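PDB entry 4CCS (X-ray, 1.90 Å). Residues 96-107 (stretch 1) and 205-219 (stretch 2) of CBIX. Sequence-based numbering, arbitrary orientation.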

ATOM      1  N   PRO A  96       1.598  10.005   5.860  1.00 22.03           N
ATOM      2  CA  PRO A  96       2.157  11.275   5.365  1.00 21.50           C
ATOM      3  C   PRO A  96       3.367  11.111   4.453  1.00 22.49           C
ATOM      4  O   PRO A  96       3.563  11.938   3.580  1.00 21.29           O
ATOM      5  N   GLY A  97       4.161  10.037   4.633  1.00 20.29           N
ATOM      6  CA  GLY A  97       5.364   9.805   3.827  1.00 19.57           C
ATOM      7  C   GLY A  97       5.139   9.103   2.492  1.00 21.53           C
ATOM      8  O   GLY A  97       6.089   8.984   1.721  1.00 20.01           O
ATOM      9  N   LEU A  98       3.910   8.639   2.203  1.00 17.56           N
ATOM     10  CA  LEU A  98       3.664   7.888   0.966  1.00 16.06           C
ATOM     11  C   LEU A  98       3.865   8.718  -0.338  1.00 18.35           C
ATOM     12  O   LEU A  98       4.529   8.198  -1.233  1.00 16.48           O
ATOM     13  N   PRO A  99       3.384  10.000  -0.439  1.00 16.32           N
ATOM     14  CA  PRO A  99       3.623  10.737  -1.695  1.00 16.64           C
ATOM     15  C   PRO A  99       5.100  10.965  -2.004  1.00 19.10           C
ATOM     16  O   PRO A  99       5.493  10.824  -3.163  1.00 18.92           O
ATOM     17  N   ALA A 100       5.922  11.257  -0.978  1.00 17.73           N
ATOM     18  CA  ALA A 100       7.371  11.461  -1.178  1.00 17.91           C
ATOM     19  C   ALA A 100       8.035  10.135  -1.590  1.00 20.36           C
ATOM     20  O   ALA A 100       8.886  10.120  -2.483  1.00 19.69           O
ATOM     21  N   LEU A 101       7.588   9.020  -0.994  1.00 17.40           N
ATOM     22  CA  LEU A 101       8.120   7.690  -1.360  1.00 17.39           C
ATOM     23  C   LEU A 101       7.860   7.360  -2.844  1.00 18.39           C
ATOM     24  O   LEU A 101       8.787   6.913  -3.546  1.00 17.04           O
ATOM     25  N   CYS A 102       6.621   7.615  -3.328  1.00 14.87           N
ATOM     26  CA  CYS A 102       6.231   7.392  -4.727  1.00 15.43           C
ATOM     27  C   CYS A 102       7.091   8.238  -5.644  1.00 18.42           C
ATOM     28  O   CYS A 102       7.556   7.750  -6.674  1.00 16.79           O
ATOM     29  N   LEU A 103       7.318   9.510  -5.261  1.00 16.38           N
ATOM     30  CA  LEU A 103       8.153  10.415  -6.059  1.00 15.60           C
ATOM     31  C   LEU A 103       9.606   9.937  -6.147  1.00 18.39           C
ATOM     32  O   LEU A 103      10.162   9.919  -7.241  1.00 18.72           O
ATOM     33  N   ALA A 104      10.203   9.523  -5.024  1.00 16.99           N
ATOM     34  CA  ALA A 104      11.587   9.039  -5.007  1.00 17.98           C
ATOM     35  C   ALA A 104      11.736   7.764  -5.865  1.00 20.68           C
ATOM     36  O   ALA A 104      12.699   7.645  -6.619  1.00 18.08           O
ATOM     37  N   LEU A 105      10.762   6.827  -5.777  1.00 17.86           N
ATOM     38  CA  LEU A 105      10.830   5.593  -6.580  1.00 17.01           C
ATOM     39  C   LEU A 105      10.752   5.889  -8.075  1.00 19.31           C
ATOM     40  O   LEU A 105      11.539   5.343  -8.852  1.00 19.58           O
ATOM     41  N   ILE A 106       9.833   6.775  -8.474  1.00 16.06           N
ATOM     42  CA  ILE A 106       9.648   7.161  -9.878  1.00 16.75           C
ATOM     43  C   ILE A 106      10.865   7.941 -10.423  1.00 20.09           C
ATOM     44  O   ILE A 106      11.319   7.671 -11.545  1.00 17.41           O
ATOM     45  N   ALA A 107      11.405   8.875  -9.615  1.00 19.18           N
ATOM     46  CA  ALA A 107      12.596   9.658  -9.989  1.00 19.45           C
ATOM     47  C   ALA A 107      13.807   8.728 -10.163  1.00 21.69           C
ATOM     48  O   ALA A 107      14.515   8.844 -11.161  1.00 22.63           O
ATOM     49  N   VAL A 205       7.375  -1.010 -15.647  1.00 16.51           N
ATOM     50  CA  VAL A 205       6.428  -1.345 -14.583  1.00 17.30           C
ATOM     51  C   VAL A 205       7.244  -1.635 -13.346  1.00 21.76           C
ATOM     52  O   VAL A 205       8.029  -2.583 -13.336  1.00 22.34           O
ATOM     53  N   LEU A 206       7.065  -0.824 -12.307  1.00 16.87           N
ATOM     54  CA  LEU A 206       7.832  -0.958 -11.074  1.00 15.98           C
ATOM     55  C   LEU A 206       7.252  -2.006 -10.122  1.00 19.32           C
ATOM     56  O   LEU A 206       6.077  -2.348 -10.258  1.00 17.12           O
ATOM     57  N   PRO A 207       8.049  -2.471  -9.117  1.00 16.95           N
ATOM     58  CA  PRO A 207       7.516  -3.352  -8.074  1.00 16.63           C
ATOM     59  C   PRO A 207       6.459  -2.533  -7.266  1.00 17.91           C
ATOM     60  O   PRO A 207       6.523  -1.291  -7.303  1.00 14.89           O
ATOM     61  N   PRO A 208       5.496  -3.206  -6.551  1.00 15.51           N
ATOM     62  CA  PRO A 208       4.493  -2.488  -5.753  1.00 15.43           C
ATOM     63  C   PRO A 208       5.179  -1.646  -4.669  1.00 20.03           C
ATOM     64  O   PRO A 208       6.252  -2.029  -4.168  1.00 19.53           O
ATOM     65  N   VAL A 209       4.615  -0.459  -4.386  1.00 15.71           N
ATOM     66  CA  VAL A 209       5.176   0.515  -3.431  1.00 15.24           C
ATOM     67  C   VAL A 209       5.429  -0.091  -2.029  1.00 19.23           C
ATOM     68  O   VAL A 209       6.426   0.273  -1.408  1.00 18.36           O
ATOM     69  N   GLY A 210       4.574  -1.031  -1.555  1.00 16.74           N
ATOM     70  CA  GLY A 210       4.715  -1.673  -0.235  1.00 16.25           C
ATOM     71  C   GLY A 210       6.050  -2.419  -0.031  1.00 19.49           C
ATOM     72  O   GLY A 210       6.432  -2.667   1.119  1.00 19.33           O
ATOM     73  N   LEU A 211       6.754  -2.760  -1.117  1.00 17.44           N
ATOM     74  CA  LEU A 211       8.040  -3.481  -1.047  1.00 18.10           C
ATOM     75  C   LEU A 211       9.262  -2.557  -1.049  1.00 21.57           C
ATOM     76  O   LEU A 211      10.390  -3.053  -0.967  1.00 20.43           O
ATOM     77  N   ALA A 212       9.047  -1.231  -1.137  1.00 17.54           N
ATOM     78  CA  ALA A 212      10.150  -0.262  -1.194  1.00 17.11           C
ATOM     79  C   ALA A 212      11.043  -0.294   0.052  1.00 19.25           C
ATOM     80  O   ALA A 212      10.540  -0.533   1.145  1.00 17.01           O
ATOM     81  N   PRO A 213      12.363  -0.007  -0.094  1.00 19.64           N
ATOM     82  CA  PRO A 213      13.261  -0.042   1.076  1.00 19.96           C
ATOM     83  C   PRO A 213      12.925   0.963   2.167  1.00 22.48           C
ATOM     84  O   PRO A 213      13.211   0.702   3.336  1.00 21.83           O
ATOM     85  N   GLN A 214      12.265   2.086   1.815  1.00 18.49           N
ATOM     86  CA  GLN A 214      11.932   3.116   2.808  1.00 18.06           C
ATOM     87  C   GLN A 214      10.627   2.866   3.561  1.00 20.66           C
ATOM     88  O   GLN A 214      10.311   3.643   4.452  1.00 19.25           O
ATOM     89  N   VAL A 215       9.852   1.812   3.200  1.00 16.28           N
ATOM     90  CA  VAL A 215       8.578   1.542   3.873  1.00 14.46           C
ATOM     91  C   VAL A 215       8.757   1.277   5.395  1.00 17.07           C
ATOM     92  O   VAL A 215       8.016   1.884   6.159  1.00 16.25           O
ATOM     93  N   PRO A 216       9.707   0.412   5.848  1.00 16.34           N
ATOM     94  CA  PRO A 216       9.848   0.216   7.307  1.00 17.33           C
ATOM     95  C   PRO A 216      10.051   1.530   8.098  1.00 20.64           C
ATOM     96  O   PRO A 216       9.388   1.721   9.107  1.00 19.33           O
ATOM     97  N   ALA A 217      10.887   2.458   7.591  1.00 19.66           N
ATOM     98  CA  ALA A 217      11.136   3.755   8.251  1.00 19.56           C
ATOM     99  C   ALA A 217       9.882   4.617   8.274  1.00 21.50           C
ATOM    100  O   ALA A 217       9.580   5.224   9.297  1.00 21.07           O
ATOM    101  N   MET A 218       9.082   4.573   7.186  1.00 17.86           N
ATOM    102  CA  MET A 218       7.817   5.290   7.084  1.00 17.61           C
ATOM    103  C   MET A 218       6.829   4.789   8.152  1.00 20.92           C
ATOM    104  O   MET A 218       6.239   5.596   8.870  1.00 20.41           O
ATOM    105  N   ILE A 219       6.671   3.454   8.282  1.00 19.29           N
ATOM    106  CA  ILE A 219       5.772   2.854   9.283  1.00 17.99           C
ATOM    107  C   ILE A 219       6.265   3.203  10.704  1.00 20.66           C
ATOM    108  O   ILE A 219       5.463   3.593  11.551  1.00 19.97           O
TER

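Which side chains build the contact between the first-stretch helix and the second stretch? On the helix, Leu101 and Leu105 point toward the partner, one turn apart, while Leu98 leaves its backbone sideways and brings only its end nearer. Leu206, Val209, Ala212, Gln214 and Met218 point back. The two helices run nearly antiparallel; Gly97 lies near Met218, and Ile106 near Leu206, which precedes the second helix.

How do the leucine rotamers serve the packing? Leu101 is t,p; both of its methyls reach Ala212 CB, CD1 at 3.8 Å and CD2 at 4.1 Å, while Leu101 CD2 also lies 3.8 Å from Val209 CG2 and 3.7 Å from Val215 CG2. Leu98 has the same t,p conformation, and its CD1 comes within 3.8 Å of Val209 CG2. Leu105 is m,t instead; its CD1 reaches both Val209 CG2 and Ala212 CB, each at 3.9 Å.

Why is Val209 so central? With chi1 at p, Val209 CG2 projects among Leu98, Leu101 and Leu105 and lies 4.1 Å from Cys102 SG. One methyl thus meets four helix residues. Further along, Leu206, extended as m,t, places CD1 4.3 Å from Ile106 CG1.

What does Met218 touch? Met218 stretches out through chi1 and chi2, both t, then turns at chi3 to p, leaving SD 3.6 Å from Leu98 N and 3.7 Å from Gly97 C. Gly97 has no side chain; an ideal CB there would be a tight 3.2 Å from Met218 CG.

Do polar groups hold the stretches together? No hydrogen bond crosses between them, and the contacts are mainly between apolar side chains. Gln214 is m,p at its first two angles, and Gln214 OE1 sits 3.4 Å from the methyl Leu101 CD1, a van der Waals contact.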

ATOM      1  CB  PRO A  96       2.511  12.056   6.650  1.00 23.92           C
ATOM      2  CG  PRO A  96       2.162  11.148   7.807  1.00 29.12           C
ATOM      3  CD  PRO A  96       1.215  10.116   7.286  1.00 24.74           C
ATOM      4  CB  LEU A  98       2.296   7.171   0.972  1.00 16.08           C
ATOM      5  CG  LEU A  98       2.015   6.174  -0.200  1.00 19.26           C
ATOM      6  CD1 LEU A  98       3.107   5.116  -0.317  1.00 19.65           C
ATOM      7  CD2 LEU A  98       0.649   5.511  -0.045  1.00 17.26           C
ATOM      8  CB  PRO A  99       2.839  12.051  -1.506  1.00 18.69           C
ATOM      9  CG  PRO A  99       1.756  11.689  -0.553  1.00 22.00           C
ATOM     10  CD  PRO A  99       2.394  10.716   0.404  1.00 17.46           C
ATOM     11  CB  ALA A 100       8.009  12.000   0.083  1.00 18.30           C
ATOM     12  CB  LEU A 101       7.567   6.593  -0.422  1.00 18.22           C
ATOM     13  CG  LEU A 101       7.926   5.137  -0.787  1.00 23.06           C
ATOM     14  CD1 LEU A 101       9.437   4.939  -0.828  1.00 23.94           C
ATOM     15  CD2 LEU A 101       7.317   4.199   0.182  1.00 26.70           C
ATOM     16  CB  CYS A 102       4.748   7.681  -4.940  1.00 15.56           C
ATOM     17  SG  CYS A 102       3.640   6.544  -4.069  1.00 19.46           S
ATOM     18  CB  LEU A 103       8.052  11.878  -5.563  1.00 15.86           C
ATOM     19  CG  LEU A 103       8.802  12.938  -6.396  1.00 20.49           C
ATOM     20  CD1 LEU A 103       8.288  13.002  -7.831  1.00 20.58           C
ATOM     21  CD2 LEU A 103       8.694  14.330  -5.742  1.00 22.44           C
ATOM     22  CB  ALA A 104      12.016   8.762  -3.582  1.00 19.31           C
ATOM     23  CB  LEU A 105       9.711   4.621  -6.176  1.00 17.07           C
ATOM     24  CG  LEU A 105       9.848   3.938  -4.821  1.00 21.35           C
ATOM     25  CD1 LEU A 105       8.523   3.324  -4.419  1.00 21.02           C
ATOM     26  CD2 LEU A 105      10.953   2.847  -4.846  1.00 20.18           C
ATOM     27  CB  ILE A 106       8.300   7.903 -10.048  1.00 20.05           C
ATOM     28  CG1 ILE A 106       7.134   6.889  -9.990  1.00 20.26           C
ATOM     29  CG2 ILE A 106       8.254   8.690 -11.344  1.00 21.10           C
ATOM     30  CD1 ILE A 106       5.803   7.495  -9.637  1.00 24.03           C
ATOM     31  CB  ALA A 107      12.887  10.727  -8.934  1.00 20.29           C
ATOM     32  CB  VAL A 205       5.486  -2.526 -14.949  1.00 21.37           C
ATOM     33  CG1 VAL A 205       4.414  -2.709 -13.870  1.00 21.69           C
ATOM     34  CG2 VAL A 205       4.839  -2.302 -16.320  1.00 21.27           C
ATOM     35  CB  LEU A 206       7.915   0.419 -10.354  1.00 15.39           C
ATOM     36  CG  LEU A 206       8.533   1.592 -11.145  1.00 19.03           C
ATOM     37  CD1 LEU A 206       8.584   2.853 -10.271  1.00 17.79           C
ATOM     38  CD2 LEU A 206       9.961   1.250 -11.624  1.00 22.30           C
ATOM     39  CB  PRO A 207       8.753  -3.639  -7.196  1.00 18.53           C
ATOM     40  CG  PRO A 207       9.892  -3.507  -8.101  1.00 22.27           C
ATOM     41  CD  PRO A 207       9.528  -2.409  -9.052  1.00 18.40           C
ATOM     42  CB  PRO A 208       3.615  -3.606  -5.171  1.00 16.72           C
ATOM     43  CG  PRO A 208       4.503  -4.792  -5.137  1.00 20.97           C
ATOM     44  CD  PRO A 208       5.375  -4.671  -6.361  1.00 16.40           C
ATOM     45  CB  VAL A 209       4.337   1.828  -3.383  1.00 18.65           C
ATOM     46  CG1 VAL A 209       2.946   1.614  -2.757  1.00 18.11           C
ATOM     47  CG2 VAL A 209       5.098   2.957  -2.682  1.00 18.86           C
ATOM     48  CB  LEU A 211       8.178  -4.514  -2.178  1.00 18.75           C
ATOM     49  CG  LEU A 211       7.121  -5.629  -2.256  1.00 24.95           C
ATOM     50  CD1 LEU A 211       7.395  -6.531  -3.449  1.00 26.13           C
ATOM     51  CD2 LEU A 211       7.058  -6.455  -0.964  1.00 27.42           C
ATOM     52  CB  ALA A 212       9.618   1.145  -1.434  1.00 18.04           C
ATOM     53  CB  PRO A 213      14.668   0.179   0.490  1.00 22.38           C
ATOM     54  CG  PRO A 213      14.498   0.493  -0.945  1.00 26.16           C
ATOM     55  CD  PRO A 213      13.117   0.054  -1.367  1.00 21.32           C
ATOM     56  CB  GLN A 214      11.913   4.523   2.182  1.00 19.73           C
ATOM     57  CG  GLN A 214      13.213   4.923   1.500  1.00 24.59           C
ATOM     58  CD  GLN A 214      13.361   4.427   0.074  1.00 38.74           C
ATOM     59  OE1 GLN A 214      12.531   3.676  -0.457  1.00 35.52           O
ATOM     60  NE2 GLN A 214      14.462   4.786  -0.571  1.00 38.36           N
ATOM     61  CB  VAL A 215       7.738   0.439   3.161  1.00 17.32           C
ATOM     62  CG1 VAL A 215       6.560  -0.013   4.030  1.00 16.59           C
ATOM     63  CG2 VAL A 215       7.253   0.924   1.795  1.00 16.30           C
ATOM     64  CB  PRO A 216      11.038  -0.739   7.430  1.00 19.02           C
ATOM     65  CG  PRO A 216      11.013  -1.508   6.154  1.00 22.71           C
ATOM     66  CD  PRO A 216      10.595  -0.511   5.110  1.00 18.50           C
ATOM     67  CB  ALA A 217      12.281   4.489   7.564  1.00 20.64           C
ATOM     68  CB  MET A 218       7.247   5.151   5.648  1.00 19.68           C
ATOM     69  CG  MET A 218       5.993   5.939   5.417  1.00 23.22           C
ATOM     70  SD  MET A 218       5.212   5.649   3.801  1.00 26.71           S
ATOM     71  CE  MET A 218       4.244   4.207   4.196  1.00 24.03           C
ATOM     72  CB  ILE A 219       5.624   1.321   9.064  1.00 20.69           C
ATOM     73  CG1 ILE A 219       5.070   1.011   7.641  1.00 20.94           C
ATOM     74  CG2 ILE A 219       4.750   0.687  10.166  1.00 21.83           C
ATOM     75  CD1 ILE A 219       4.906  -0.533   7.300  1.00 21.10           C
TER